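Local coordinates for protein 6-pyruvoyl tetrahydrobiopterin synthase (Plasmodium vivax, PDB 2A0S) that belongs to the 6-pyruvoyl tetrahydropterin synthase family of zinc-containing tunnelling-fold enzymes and forms a six-chain assembly with biopterin bound in this structure, at residues A[33-38]-A[87-92]; A[94-99]-A[128-133]. All blocks are in the same frame, centred on the assembly; numbering follows the deposited sequence.

Interaction 1. Residues A[33-38]-A[87-92]. With BIO (biopterin), chain F; BIO (biopterin), chain D.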
loop_
_atom_site.group_PDB
_atom_site.type_symbol
_atom_site.label_atom_id
_atom_site.label_comp_id
_atom_site.label_asym_id
_atom_site.label_seq_id
_atom_site.Cartn_x
_atom_site.Cartn_y
_atom_site.Cartn_z
ATOM N N ASN A 33 3.616 -18.736 -4.684
ATOM C CA ASN A 33 2.681 -18.668 -5.799
ATOM C C ASN A 33 2.275 -20.078 -6.202
ATOM O O ASN A 33 3.075 -20.826 -6.767
ATOM C CB ASN A 33 3.304 -17.912 -6.979
ATOM C CG ASN A 33 3.813 -16.530 -6.590
ATOM O OD1 ASN A 33 3.386 -15.950 -5.589
ATOM N ND2 ASN A 33 4.734 -16.000 -7.382
ATOM N N CYS A 34 1.030 -20.436 -5.899
ATOM C CA CYS A 34 0.585 -21.824 -5.989
ATOM C C CYS A 34 -0.758 -22.005 -6.686
ATOM O O CYS A 34 -1.572 -21.082 -6.743
ATOM C CB CYS A 34 0.508 -22.437 -4.588
ATOM S SG CYS A 34 2.110 -22.746 -3.815
ATOM N N ALA A 35 -0.969 -23.208 -7.214
ATOM C CA ALA A 35 -2.266 -23.622 -7.728
ATOM C C ALA A 35 -2.980 -24.455 -6.670
ATOM O O ALA A 35 -2.332 -25.130 -5.864
ATOM C CB ALA A 35 -2.102 -24.419 -9.009
ATOM N N HIS A 36 -4.310 -24.398 -6.672
ATOM C CA HIS A 36 -5.124 -25.209 -5.766
ATOM C C HIS A 36 -6.602 -25.161 -6.158
ATOM O O HIS A 36 -6.994 -24.404 -7.050
ATOM C CB HIS A 36 -4.933 -24.753 -4.307
ATOM C CG HIS A 36 -5.973 -23.788 -3.829
ATOM N ND1 HIS A 36 -6.136 -22.534 -4.376
ATOM C CD2 HIS A 36 -6.905 -23.896 -2.854
ATOM C CE1 HIS A 36 -7.124 -21.912 -3.757
ATOM N NE2 HIS A 36 -7.608 -22.716 -2.830
ATOM N N PHE A 37 -7.405 -25.998 -5.508
ATOM C CA PHE A 37 -8.857 -25.835 -5.492
ATOM C C PHE A 37 -9.444 -26.400 -4.202
ATOM O O PHE A 37 -8.966 -27.410 -3.680
ATOM C CB PHE A 37 -9.535 -26.428 -6.745
ATOM C CG PHE A 37 -9.407 -27.923 -6.880
ATOM C CD1 PHE A 37 -10.355 -28.773 -6.312
ATOM C CD2 PHE A 37 -8.359 -28.481 -7.607
ATOM C CE1 PHE A 37 -10.245 -30.158 -6.444
ATOM C CE2 PHE A 37 -8.242 -29.863 -7.747
ATOM C CZ PHE A 37 -9.187 -30.703 -7.164
ATOM N N ILE A 38 -10.465 -25.723 -3.685
ATOM C CA ILE A 38 -11.177 -26.180 -2.498
ATOM C C ILE A 38 -12.147 -27.291 -2.875
ATOM O O ILE A 38 -12.880 -27.183 -3.861
ATOM C CB ILE A 38 -11.941 -25.018 -1.794
ATOM C CG1 ILE A 38 -10.961 -23.974 -1.233
ATOM C CG2 ILE A 38 -12.882 -25.543 -0.698
ATOM C CD1 ILE A 38 -9.965 -24.511 -0.217
ATOM N N HIS A 87 5.572 -22.315 -6.240
ATOM C CA HIS A 87 5.563 -22.888 -7.593
ATOM C C HIS A 87 5.095 -24.343 -7.669
ATOM O O HIS A 87 5.668 -25.153 -8.401
ATOM C CB HIS A 87 6.920 -22.696 -8.286
ATOM C CG HIS A 87 6.976 -21.491 -9.171
ATOM N ND1 HIS A 87 6.838 -20.205 -8.693
ATOM C CD2 HIS A 87 7.156 -21.377 -10.510
ATOM C CE1 HIS A 87 6.928 -19.352 -9.698
ATOM N NE2 HIS A 87 7.122 -20.038 -10.810
ATOM N N HIS A 88 4.045 -24.663 -6.919
ATOM C CA HIS A 88 3.474 -26.009 -6.916
ATOM C C HIS A 88 1.950 -25.980 -6.851
ATOM O O HIS A 88 1.355 -24.963 -6.499
ATOM C CB HIS A 88 4.016 -26.827 -5.738
ATOM C CG HIS A 88 5.462 -27.192 -5.866
ATOM N ND1 HIS A 88 6.457 -26.541 -5.170
ATOM C CD2 HIS A 88 6.079 -28.140 -6.608
ATOM C CE1 HIS A 88 7.626 -27.072 -5.479
ATOM N NE2 HIS A 88 7.425 -28.045 -6.350
ATOM N N PHE A 89 1.325 -27.101 -7.208
ATOM C CA PHE A 89 -0.076 -27.330 -6.883
ATOM C C PHE A 89 -0.143 -27.844 -5.447
ATOM O O PHE A 89 0.538 -28.809 -5.096
ATOM C CB PHE A 89 -0.712 -28.336 -7.854
ATOM C CG PHE A 89 -2.076 -28.820 -7.428
ATOM C CD1 PHE A 89 -3.215 -28.057 -7.678
ATOM C CD2 PHE A 89 -2.222 -30.046 -6.780
ATOM C CE1 PHE A 89 -4.477 -28.504 -7.282
ATOM C CE2 PHE A 89 -3.478 -30.501 -6.382
ATOM C CZ PHE A 89 -4.606 -29.728 -6.634
ATOM N N ILE A 90 -0.952 -27.190 -4.619
ATOM C CA ILE A 90 -1.131 -27.611 -3.231
ATOM C C ILE A 90 -2.094 -28.793 -3.164
ATOM O O ILE A 90 -3.297 -28.648 -3.404
ATOM C CB ILE A 90 -1.612 -26.451 -2.322
ATOM C CG1 ILE A 90 -0.542 -25.355 -2.239
ATOM C CG2 ILE A 90 -1.961 -26.970 -0.926
ATOM C CD1 ILE A 90 -1.021 -24.058 -1.600
ATOM N N LEU A 91 -1.546 -29.960 -2.843
ATOM C CA LEU A 91 -2.323 -31.192 -2.762
ATOM C C LEU A 91 -2.588 -31.592 -1.305
ATOM O O LEU A 91 -1.652 -31.935 -0.574
ATOM C CB LEU A 91 -1.612 -32.321 -3.524
ATOM C CG LEU A 91 -2.219 -33.729 -3.580
ATOM C CD1 LEU A 91 -3.634 -33.724 -4.140
ATOM C CD2 LEU A 91 -1.331 -34.644 -4.402
ATOM N N PRO A 92 -3.866 -31.543 -0.879
ATOM C CA PRO A 92 -4.248 -31.949 0.476
ATOM C C PRO A 92 -4.250 -33.469 0.620
ATOM O O PRO A 92 -5.033 -34.151 -0.041
ATOM C CB PRO A 92 -5.675 -31.395 0.630
ATOM C CG PRO A 92 -5.958 -30.600 -0.616
ATOM C CD PRO A 92 -5.031 -31.101 -1.664
HETATM N N1 BIO F . 9.421 -12.629 -17.160
HETATM N N2 BIO F . 9.179 -11.183 -18.945
HETATM C C2 BIO F . 8.634 -11.990 -18.043
HETATM N N3 BIO F . 7.242 -12.178 -18.023
HETATM C C4 BIO F . 6.680 -13.036 -17.068
HETATM O O4 BIO F . 5.463 -13.213 -17.036
HETATM C C4A BIO F . 7.525 -13.679 -16.165
HETATM C C8A BIO F . 8.904 -13.457 -16.235
HETATM N N8 BIO F . 9.723 -14.070 -15.366
HETATM C C7 BIO F . 9.239 -14.887 -14.443
HETATM C C6 BIO F . 7.864 -15.122 -14.367
HETATM N N5 BIO F . 7.037 -14.510 -15.230
HETATM C C9 BIO F . 7.278 -16.062 -13.300
HETATM O O9 BIO F . 7.713 -15.661 -11.991
HETATM C C10 BIO F . 7.644 -17.528 -13.590
HETATM O O10 BIO F . 6.523 -18.357 -13.270
HETATM C C11 BIO F . 8.906 -17.983 -12.840
HETATM N N1 BIO D . -13.199 -18.946 2.709
HETATM N N2 BIO D . -12.749 -18.915 4.978
HETATM C C2 BIO D . -12.344 -19.132 3.731
HETATM N N3 BIO D . -11.025 -19.553 3.480
HETATM C C4 BIO D . -10.613 -19.775 2.157
HETATM O O4 BIO D . -9.461 -20.145 1.927
HETATM C C4A BIO D . -11.526 -19.571 1.123
HETATM C C8A BIO D . -12.823 -19.151 1.432
HETATM N N8 BIO D . -13.711 -18.953 0.443
HETATM C C7 BIO D . -13.370 -19.153 -0.820
HETATM C C6 BIO D . -12.076 -19.566 -1.149
HETATM N N5 BIO D . -11.180 -19.772 -0.165
HETATM C C9 BIO D . -11.690 -19.800 -2.626
HETATM O O9 BIO D . -10.546 -20.663 -2.702
HETATM C C10 BIO D . -11.388 -18.492 -3.385
HETATM O O10 BIO D . -10.657 -17.581 -2.559
HETATM C C11 BIO D . -12.668 -17.839 -3.921
HETATM O O HOH W 1 -5.832 -27.886 -3.681
#

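Interaction 2. Residues A[94-99]-A[128-133]. With BIO (biopterin), chain D.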
loop_
_atom_site.group_PDB
_atom_site.type_symbol
_atom_site.label_atom_id
_atom_site.label_comp_id
_atom_site.label_asym_id
_atom_site.label_seq_id
_atom_site.Cartn_x
_atom_site.Cartn_y
_atom_site.Cartn_z
ATOM N N TYR A 94 -5.026 -35.427 3.297
ATOM C CA TYR A 94 -6.058 -36.044 4.132
ATOM C C TYR A 94 -7.491 -35.678 3.737
ATOM O O TYR A 94 -8.407 -35.751 4.562
ATOM C CB TYR A 94 -5.811 -35.723 5.613
ATOM C CG TYR A 94 -4.478 -36.207 6.145
ATOM C CD1 TYR A 94 -3.615 -35.337 6.807
ATOM C CD2 TYR A 94 -4.080 -37.534 5.987
ATOM C CE1 TYR A 94 -2.391 -35.780 7.303
ATOM C CE2 TYR A 94 -2.857 -37.984 6.475
ATOM C CZ TYR A 94 -2.018 -37.103 7.129
ATOM O OH TYR A 94 -0.810 -37.546 7.613
ATOM N N SER A 95 -7.681 -35.299 2.477
ATOM C CA SER A 95 -9.000 -34.940 1.964
ATOM C C SER A 95 -9.931 -36.150 1.928
ATOM O O SER A 95 -9.555 -37.222 1.449
ATOM C CB SER A 95 -8.887 -34.327 0.567
ATOM O OG SER A 95 -10.161 -33.939 0.080
ATOM N N ASP A 96 -11.144 -35.961 2.441
ATOM C CA ASP A 96 -12.151 -37.020 2.491
ATOM C C ASP A 96 -13.023 -37.068 1.233
ATOM O O ASP A 96 -13.874 -37.951 1.094
ATOM C CB ASP A 96 -13.023 -36.873 3.749
ATOM C CG ASP A 96 -13.711 -35.512 3.843
ATOM O OD1 ASP A 96 -13.202 -34.524 3.265
ATOM O OD2 ASP A 96 -14.766 -35.429 4.505
ATOM N N VAL A 97 -12.801 -36.124 0.319
ATOM C CA VAL A 97 -13.608 -36.009 -0.901
ATOM C C VAL A 97 -12.779 -36.144 -2.186
ATOM O O VAL A 97 -13.319 -36.073 -3.293
ATOM C CB VAL A 97 -14.428 -34.689 -0.932
ATOM C CG1 VAL A 97 -15.513 -34.699 0.140
ATOM C CG2 VAL A 97 -13.517 -33.478 -0.777
ATOM N N LEU A 98 -11.471 -36.334 -2.032
ATOM C CA LEU A 98 -10.586 -36.519 -3.178
ATOM C C LEU A 98 -9.987 -37.919 -3.211
ATOM O O LEU A 98 -9.478 -38.417 -2.202
ATOM C CB LEU A 98 -9.470 -35.467 -3.193
ATOM C CG LEU A 98 -9.835 -33.978 -3.269
ATOM C CD1 LEU A 98 -8.591 -33.129 -3.063
ATOM C CD2 LEU A 98 -10.528 -33.610 -4.580
ATOM N N ASN A 99 -10.066 -38.549 -4.379
ATOM C CA ASN A 99 -9.403 -39.819 -4.628
ATOM C C ASN A 99 -8.056 -39.534 -5.281
ATOM O O ASN A 99 -7.991 -39.158 -6.453
ATOM C CB ASN A 99 -10.275 -40.714 -5.521
ATOM C CG ASN A 99 -9.768 -42.150 -5.604
ATOM O OD1 ASN A 99 -8.568 -42.400 -5.736
ATOM N ND2 ASN A 99 -10.691 -43.101 -5.546
ATOM N N PRO A 128 0.077 -32.306 4.695
ATOM C CA PRO A 128 -0.782 -33.029 5.641
ATOM C C PRO A 128 -1.998 -32.221 6.119
ATOM O O PRO A 128 -2.108 -31.903 7.307
ATOM C CB PRO A 128 0.167 -33.341 6.808
ATOM C CG PRO A 128 1.220 -32.298 6.729
ATOM C CD PRO A 128 1.411 -32.039 5.267
ATOM N N ILE A 129 -2.898 -31.909 5.190
ATOM C CA ILE A 129 -4.120 -31.147 5.472
ATOM C C ILE A 129 -5.319 -31.771 4.757
ATOM O O ILE A 129 -5.150 -32.550 3.816
ATOM C CB ILE A 129 -3.987 -29.646 5.063
ATOM C CG1 ILE A 129 -3.566 -29.510 3.590
ATOM C CG2 ILE A 129 -3.028 -28.906 6.001
ATOM C CD1 ILE A 129 -3.538 -28.078 3.067
ATOM N N LYS A 130 -6.524 -31.425 5.207
ATOM C CA LYS A 130 -7.760 -31.946 4.618
ATOM C C LYS A 130 -8.271 -31.068 3.475
ATOM O O LYS A 130 -8.838 -31.573 2.502
ATOM C CB LYS A 130 -8.846 -32.097 5.687
ATOM C CG LYS A 130 -8.524 -33.119 6.773
ATOM C CD LYS A 130 -9.687 -33.302 7.747
ATOM C CE LYS A 130 -10.833 -34.113 7.135
ATOM N NZ LYS A 130 -10.457 -35.534 6.864
ATOM N N HIS A 131 -8.080 -29.758 3.610
ATOM C CA HIS A 131 -8.486 -28.794 2.590
ATOM C C HIS A 131 -7.385 -27.764 2.392
ATOM O O HIS A 131 -6.746 -27.340 3.353
ATOM C CB HIS A 131 -9.774 -28.066 2.993
ATOM C CG HIS A 131 -10.838 -28.964 3.544
ATOM N ND1 HIS A 131 -10.908 -29.302 4.878
ATOM C CD2 HIS A 131 -11.881 -29.586 2.945
ATOM C CE1 HIS A 131 -11.943 -30.098 5.077
ATOM N NE2 HIS A 131 -12.551 -30.285 3.919
ATOM N N SER A 132 -7.173 -27.358 1.145
ATOM C CA SER A 132 -6.196 -26.320 0.832
ATOM C C SER A 132 -6.763 -24.921 1.107
ATOM O O SER A 132 -6.611 -24.001 0.299
ATOM C CB SER A 132 -5.722 -26.450 -0.619
ATOM O OG SER A 132 -6.823 -26.495 -1.512
ATOM N N SER A 133 -7.426 -24.775 2.254
ATOM C CA SER A 133 -7.972 -23.494 2.687
ATOM C C SER A 133 -6.885 -22.650 3.344
ATOM O O SER A 133 -5.871 -23.180 3.806
ATOM C CB SER A 133 -9.142 -23.703 3.652
ATOM O OG SER A 133 -8.717 -24.335 4.848
HETATM N N1 BIO D . -13.199 -18.946 2.709
HETATM N N2 BIO D . -12.749 -18.915 4.978
HETATM C C2 BIO D . -12.344 -19.132 3.731
HETATM N N3 BIO D . -11.025 -19.553 3.480
HETATM C C4 BIO D . -10.613 -19.775 2.157
HETATM O O4 BIO D . -9.461 -20.145 1.927
HETATM C C4A BIO D . -11.526 -19.571 1.123
HETATM C C8A BIO D . -12.823 -19.151 1.432
HETATM N N8 BIO D . -13.711 -18.953 0.443
HETATM C C7 BIO D . -13.370 -19.153 -0.820
HETATM C C6 BIO D . -12.076 -19.566 -1.149
HETATM N N5 BIO D . -11.180 -19.772 -0.165
HETATM C C9 BIO D . -11.690 -19.800 -2.626
HETATM O O9 BIO D . -10.546 -20.663 -2.702
HETATM C C10 BIO D . -11.388 -18.492 -3.385
HETATM O O10 BIO D . -10.657 -17.581 -2.559
HETATM C C11 BIO D . -12.668 -17.839 -3.921
HETATM O O HOH W 2 -10.132 -31.290 0.024
HETATM O O HOH W 3 -14.649 -32.243 3.654
#

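Interaction 1. Residues A[33-38]-A[87-92]
With Phe89 CG anti to its backbone N (chi1 169°), the ring runs from CD1 beside Ala35 to CE1 and CZ beside Phe37, whose CG sits between N and the carbonyl carbon (chi1 65°). The ring planes lie 39° apart, an oblique pairing with Phe37 CE2 3.8 Å from Phe89 CZ. This is a strand-to-strand junction of the tunnelling fold, in which the long strand 20-40 meets the short strand 89-92 at one parallel bridge, Ala35 to Phe89. Two backbone bonds define it: Ala35 N to His88 O at 3.0 Å, and Ile90 N to Ala35 O at 2.8 Å, the latter nearly straight. A more bent bond, His87 N to Asn33 O, extends the link backwards. Beyond the bridge the strands diverge, and a water spans the gap, donating to Ile90 O at 2.7 Å and accepting from Phe37 N. Side chains fill the junction: Ala35 CB lies 4.0 Å from Phe89 CD1, while Cys34 CB meets Ile90 CD1 at 3.7 Å.

Strand 20-40 also bears His36, whose side chain is about 2 Å from a zinc ion and whose ring meets those of His48 and His50, consistent with the family's three-histidine metal site. His87 reaches instead to the subunit interface, where its ring stacks on His48 of the second subunit. No partner is modelled for its buried ND1, but the other ring nitrogen has one: His87 NE2 donates to O10 of the chain F biopterin at 3.0 Å, with that oxygen at the ring edge, near its plane.

Interaction 2. Residues A[94-99]-A[128-133]
Tyr94 anchors the contact through its backbone N, which donates to Ile129 O at 2.9 Å from well above the carbonyl plane. Its ring crosses Pro128 obliquely, with CE1 3.6 Å from Pro128 CB. Tyr94 O receives Lys130 NZ at 3.1 Å; the lysine chain, bent at chi3 (75°) and chi4 (67°), folds back to bring the ammonium almost in line with that carbonyl. Ser95 comes next, its CB 3.4 Å from Lys130 O. Its OG donates to a water, which in turn donates to Lys130 O at 2.8 Å. Ser95 OG also accepts a weak bond from Val97 N. Asp96 stays short of direct pairing: OD1 is 4.6 Å from Lys130 NZ, where the opposite charges may attract weakly, and a second water joins OD1 to His131 NE2. The other nitrogen of that imidazole, ND1, is hydrogen-bonded to Glu136. These bonds tie together two irregular loops, since neither segment has regular secondary structure where they meet. Val97 then packs on Ala39 and Leu98 on Phe37, both of strand 20-40, with Leu98 also reaching Ile109 of strand 106-110, while Ile129 rests on Ile137 of helix 134-149, whose N-cap is Ser133.

From the N terminus, interaction 1 closes first: 33-38 meets 87-92 after 48 residues that include strand 48-61 and helix 71-85. Interaction 2 opens only afterwards and closes a shorter loop of 28 residues, spanning the small antiparallel sheet 99-103, 106-110 and 116-120 and then strand 124-127. The two are thus in series, neither nested nor crossed. They still abut, because strand 89-92 runs parallel to 124-127 and each leads into one of the loops of interaction 2. Pro92 CB approaches Ile129 O at 3.4 Å, and Ser132 packs on His36. Residues of both pairs of segments, Ile38 of 33-38 and Ser133 of 128-133, approach the chain D biopterin.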